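Local structure of SusD homolog (Bacteroides thetaiotaomicron, 3SGH) at residues A[113-118]-A[421-426]; A[109-114]-A[314-319]. The protein probably binds glycans at the outer membrane as a SusD-like lipoprotein, handing them on to a partner transporter for uptake. All coordinates share one frame; numbering follows the deposited sequence.

Contact 1. Residues A[113-118]-A[421-426]; sequences MQLLAS and DPMNGW
Met423, a selenomethionine, pushes its terminal methyl against helix 100-120, where Leu115 and Ser118, one turn apart, receive it. Met423 CE lies 3.7 Å from Leu115 CD1, and the Met423 chain crosses the leucine branch at a slant rather than running alongside it. Met423 CE also stands 3.7 Å from Ser118 O and close to Ser118 CB. A chi1 of 179° carries the Met423 chain away from its backbone nitrogen, and bends at chi2 and chi3 bring the methyl round to the helix. The loop before helix 424-432 thus plugs into the buried interior of this SusD-like protein, an alpha-alpha superhelix whose regular structure is nearly all helix; here Leu115 also touches Leu80 of helix 75-84 and Met423 also rests on Trp43 and Arg198. Ahead of the turn into helix 424-432, Asp421 makes a capping bond: its OD1 takes Met423 N at 3.0 Å, nearly along the C-O axis, and Asn424 N at 2.9 Å from above the carboxylate plane, which fixes the turn carrying Met423. Across from it, Ser118 OG turns back to Gln114 O at 2.8 Å, reaching it from the opposite face to Ser118 N, and also bonds Arg198. Ser118 O is bonded by Arg430 of helix 424-432.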
# COMPACT_ATOMS: atom_id res chain seq x y z
N MSE A 113 -6.60 1.58 10.10
CA MSE A 113 -6.09 2.79 10.69
C MSE A 113 -4.59 2.97 10.46
O MSE A 113 -4.10 4.11 10.46
CB MSE A 113 -6.44 2.85 12.17
CG MSE A 113 -7.98 2.98 12.37
SE MSE A 113 -8.71 4.59 11.55
CE MSE A 113 -10.00 3.80 10.37
N GLN A 114 -3.83 1.89 10.27
CA GLN A 114 -2.42 2.06 9.92
C GLN A 114 -2.30 2.66 8.53
O GLN A 114 -1.42 3.47 8.29
CB GLN A 114 -1.62 0.76 10.06
CG GLN A 114 -1.98 -0.42 9.18
CD GLN A 114 -1.47 -0.32 7.74
OE1 GLN A 114 -0.40 0.20 7.50
NE2 GLN A 114 -2.27 -0.82 6.78
N LEU A 115 -3.22 2.29 7.63
CA LEU A 115 -3.33 2.93 6.34
C LEU A 115 -3.66 4.42 6.49
O LEU A 115 -3.00 5.26 5.88
CB LEU A 115 -4.35 2.25 5.45
CG LEU A 115 -4.61 2.86 4.07
CD1 LEU A 115 -3.34 3.07 3.31
CD2 LEU A 115 -5.62 1.96 3.30
N LEU A 116 -4.64 4.75 7.32
CA LEU A 116 -5.06 6.15 7.42
C LEU A 116 -3.94 6.97 8.08
O LEU A 116 -3.66 8.10 7.68
CB LEU A 116 -6.41 6.25 8.15
CG LEU A 116 -7.03 7.66 8.17
CD1 LEU A 116 -7.19 8.22 6.73
CD2 LEU A 116 -8.39 7.68 8.97
N ALA A 117 -3.27 6.40 9.09
CA ALA A 117 -2.13 7.08 9.73
C ALA A 117 -0.99 7.31 8.74
O ALA A 117 -0.34 8.37 8.78
CB ALA A 117 -1.59 6.29 10.95
N SER A 118 -0.76 6.35 7.85
CA SER A 118 0.25 6.44 6.78
C SER A 118 -0.12 7.45 5.68
O SER A 118 0.73 7.85 4.89
CB SER A 118 0.50 5.07 6.19
OG SER A 118 1.06 4.21 7.19
N ASP A 421 -0.54 -2.61 -5.18
CA ASP A 421 -0.57 -2.24 -3.76
C ASP A 421 -0.56 -0.71 -3.76
O ASP A 421 0.39 -0.11 -4.26
CB ASP A 421 0.63 -2.78 -3.03
CG ASP A 421 0.62 -2.46 -1.54
OD1 ASP A 421 0.38 -1.28 -1.16
OD2 ASP A 421 0.86 -3.40 -0.78
N PRO A 422 -1.60 -0.08 -3.23
CA PRO A 422 -1.72 1.38 -3.37
C PRO A 422 -0.73 2.19 -2.58
O PRO A 422 -0.45 3.32 -2.95
CB PRO A 422 -3.12 1.68 -2.85
CG PRO A 422 -3.45 0.58 -1.93
CD PRO A 422 -2.75 -0.67 -2.53
N MSE A 423 -0.22 1.61 -1.50
CA MSE A 423 0.58 2.33 -0.51
C MSE A 423 2.05 1.95 -0.46
O MSE A 423 2.86 2.79 -0.12
CB MSE A 423 -0.04 2.20 0.87
CG MSE A 423 0.71 2.88 2.02
SE MSE A 423 0.99 4.73 1.63
CE MSE A 423 -0.67 5.44 2.43
N ASN A 424 2.41 0.71 -0.77
CA ASN A 424 3.80 0.25 -0.53
C ASN A 424 4.85 1.16 -1.15
O ASN A 424 5.83 1.59 -0.48
CB ASN A 424 4.02 -1.16 -1.06
CG ASN A 424 5.42 -1.62 -0.81
OD1 ASN A 424 5.84 -1.74 0.34
ND2 ASN A 424 6.20 -1.83 -1.88
N GLY A 425 4.66 1.46 -2.43
CA GLY A 425 5.62 2.32 -3.12
C GLY A 425 5.78 3.70 -2.50
O GLY A 425 6.89 4.16 -2.26
N TRP A 426 4.64 4.36 -2.25
CA TRP A 426 4.66 5.73 -1.75
C TRP A 426 5.24 5.76 -0.34
O TRP A 426 5.98 6.68 0.01
CB TRP A 426 3.26 6.29 -1.76
CG TRP A 426 3.22 7.74 -1.44
CD1 TRP A 426 4.20 8.66 -1.65
CD2 TRP A 426 2.10 8.44 -0.93
NE1 TRP A 426 3.78 9.87 -1.26
CE2 TRP A 426 2.49 9.78 -0.80
CE3 TRP A 426 0.82 8.06 -0.53
CZ2 TRP A 426 1.64 10.76 -0.28
CZ3 TRP A 426 -0.04 9.03 -0.05
CH2 TRP A 426 0.38 10.38 0.06

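Contact 2. Residues A[109-114]-A[314-319]; sequences RVYGMQ and QPVMYA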
# COMPACT_ATOMS: atom_id res chain seq x y z
N ARG A 109 -9.41 -3.20 12.43
CA ARG A 109 -9.25 -1.79 12.81
C ARG A 109 -7.83 -1.32 12.66
O ARG A 109 -7.59 -0.31 12.05
CB ARG A 109 -9.68 -1.59 14.25
CG ARG A 109 -9.70 -0.15 14.74
CD ARG A 109 -10.08 -0.12 16.16
NE ARG A 109 -10.08 1.24 16.69
CZ ARG A 109 -9.86 1.56 17.96
NH1 ARG A 109 -9.49 0.64 18.86
NH2 ARG A 109 -9.95 2.84 18.29
N VAL A 110 -6.87 -2.09 13.20
CA VAL A 110 -5.48 -1.73 13.04
C VAL A 110 -5.15 -1.65 11.53
O VAL A 110 -4.47 -0.73 11.12
CB VAL A 110 -4.51 -2.67 13.78
CG1 VAL A 110 -3.02 -2.44 13.27
CG2 VAL A 110 -4.63 -2.54 15.35
N TYR A 111 -5.60 -2.60 10.70
CA TYR A 111 -5.25 -2.61 9.25
C TYR A 111 -5.70 -1.30 8.59
O TYR A 111 -4.94 -0.62 7.85
CB TYR A 111 -5.85 -3.81 8.48
CG TYR A 111 -5.14 -3.95 7.15
CD1 TYR A 111 -5.59 -3.27 5.99
CD2 TYR A 111 -3.98 -4.70 7.06
CE1 TYR A 111 -4.86 -3.38 4.79
CE2 TYR A 111 -3.28 -4.82 5.88
CZ TYR A 111 -3.73 -4.16 4.75
OH TYR A 111 -2.98 -4.26 3.60
N GLY A 112 -6.91 -0.90 8.92
CA GLY A 112 -7.51 0.25 8.31
C GLY A 112 -6.86 1.53 8.80
O GLY A 112 -6.64 2.46 8.03
N MSE A 113 -6.60 1.58 10.10
CA MSE A 113 -6.09 2.79 10.69
C MSE A 113 -4.59 2.97 10.46
O MSE A 113 -4.10 4.11 10.46
CB MSE A 113 -6.44 2.85 12.17
CG MSE A 113 -7.98 2.98 12.37
SE MSE A 113 -8.71 4.59 11.55
CE MSE A 113 -10.00 3.80 10.37
N GLN A 114 -3.83 1.89 10.27
CA GLN A 114 -2.42 2.06 9.92
C GLN A 114 -2.30 2.66 8.53
O GLN A 114 -1.42 3.47 8.29
CB GLN A 114 -1.62 0.76 10.06
CG GLN A 114 -1.98 -0.42 9.18
CD GLN A 114 -1.47 -0.32 7.74
OE1 GLN A 114 -0.40 0.20 7.50
NE2 GLN A 114 -2.27 -0.82 6.78
N GLN A 314 -9.44 -9.27 -5.43
CA GLN A 314 -8.47 -8.24 -5.07
C GLN A 314 -7.53 -8.73 -3.97
O GLN A 314 -7.97 -9.34 -3.00
CB GLN A 314 -9.16 -6.93 -4.70
CG GLN A 314 -9.78 -6.30 -5.97
CD GLN A 314 -10.36 -4.91 -5.78
OE1 GLN A 314 -11.18 -4.50 -6.61
NE2 GLN A 314 -9.92 -4.17 -4.75
N PRO A 315 -6.22 -8.47 -4.14
CA PRO A 315 -5.19 -8.87 -3.17
C PRO A 315 -5.12 -7.98 -1.94
O PRO A 315 -5.47 -6.78 -2.00
CB PRO A 315 -3.89 -8.73 -3.94
CG PRO A 315 -4.16 -7.72 -4.95
CD PRO A 315 -5.60 -7.86 -5.34
N VAL A 316 -4.71 -8.56 -0.82
CA VAL A 316 -4.50 -7.82 0.42
C VAL A 316 -3.00 -7.81 0.76
O VAL A 316 -2.39 -6.75 0.87
CB VAL A 316 -5.30 -8.37 1.58
CG1 VAL A 316 -5.01 -7.50 2.86
CG2 VAL A 316 -6.82 -8.44 1.23
N MSE A 317 -2.38 -8.98 0.89
CA MSE A 317 -1.00 -9.03 1.29
C MSE A 317 -0.38 -10.31 0.82
O MSE A 317 -0.97 -11.39 1.02
CB MSE A 317 -0.94 -8.94 2.82
CG MSE A 317 0.49 -8.98 3.36
SE MSE A 317 0.44 -9.09 5.36
CE MSE A 317 -0.06 -7.33 5.58
N TYR A 318 0.79 -10.22 0.22
CA TYR A 318 1.46 -11.36 -0.38
C TYR A 318 2.57 -11.91 0.47
O TYR A 318 3.27 -11.16 1.15
CB TYR A 318 2.07 -10.96 -1.72
CG TYR A 318 1.14 -10.50 -2.81
CD1 TYR A 318 0.20 -11.33 -3.36
CD2 TYR A 318 1.19 -9.22 -3.28
CE1 TYR A 318 -0.62 -10.94 -4.39
CE2 TYR A 318 0.38 -8.82 -4.34
CZ TYR A 318 -0.51 -9.68 -4.90
OH TYR A 318 -1.30 -9.22 -5.96
N ALA A 319 2.78 -13.23 0.38
CA ALA A 319 3.85 -13.87 1.12
C ALA A 319 5.22 -13.23 0.79
O ALA A 319 6.09 -13.12 1.67
CB ALA A 319 3.87 -15.39 0.87
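At an edge of the Tyr111 ring, near its plane, sits the methyl of the selenomethionine Met317, whose CE is 4.1 Å from Tyr111 CE2. One face of the ring carries the amide nitrogen of Gln114, with NE2 4.0 Å above the Tyr111 plane and over its centre. Val316 comes in obliquely, CG1 lying 4.0 Å from Tyr111 CZ. Tyr111 OH is 3.7 Å from Val316 O, too far for a hydrogen bond; the hydroxyl is hydrogen-bonded instead to Arg194 of helix 181-198. Gln114 NE2 donates to Tyr111 O at 2.9 Å, in the carbonyl plane on a lone pair, though bent to 137° at the hydrogen, which helps hold the amide over the ring. Tyr111 swings its ring out from the helix to meet the strand, CG opposite the backbone N at chi1 -164°. Replacing Tyr111 with an alanine would probably leave Arg194 without this hydroxyl partner and open a gap between Gln114 and the side chains of Val316 and Met317. Those two neighbours both present themselves to the ring at a classic beta bulge, where the backbones of both bond to Ser227 of the antiparallel strand 227-229. Around this joint, Tyr28 of helix 26-29 meets the Tyr111 ring and touches Val316, which also packs on Phe187; Met317 lies against Thr190 and Arg194, so that helix 181-198 flanks the place where helix 100-120 meets strand 314-317.

Overall arrangement
Both contacts are buried, and both use helix 100-120: their segments overlap at Met113 and Gln114, and their centres are 9 Å apart. Contact 1, its centre about 4 Å from that of the chain, joins the helix to the loop leading into helix 424-432; contact 2, about 8 Å out, ties it to a short two-stranded sheet. The first is methyl packing beside a capped helix start, the second an aromatic ring meeting apolar side chains, its hydroxyl satisfied by an arginine. Gln114 touches neither partner segment; its carbonyl oxygen holds Ser118 OG in contact 1 and its amide lies over the Tyr111 ring in contact 2. Helix 181-198 borders both, supplying Arg198 and Arg194 respectively.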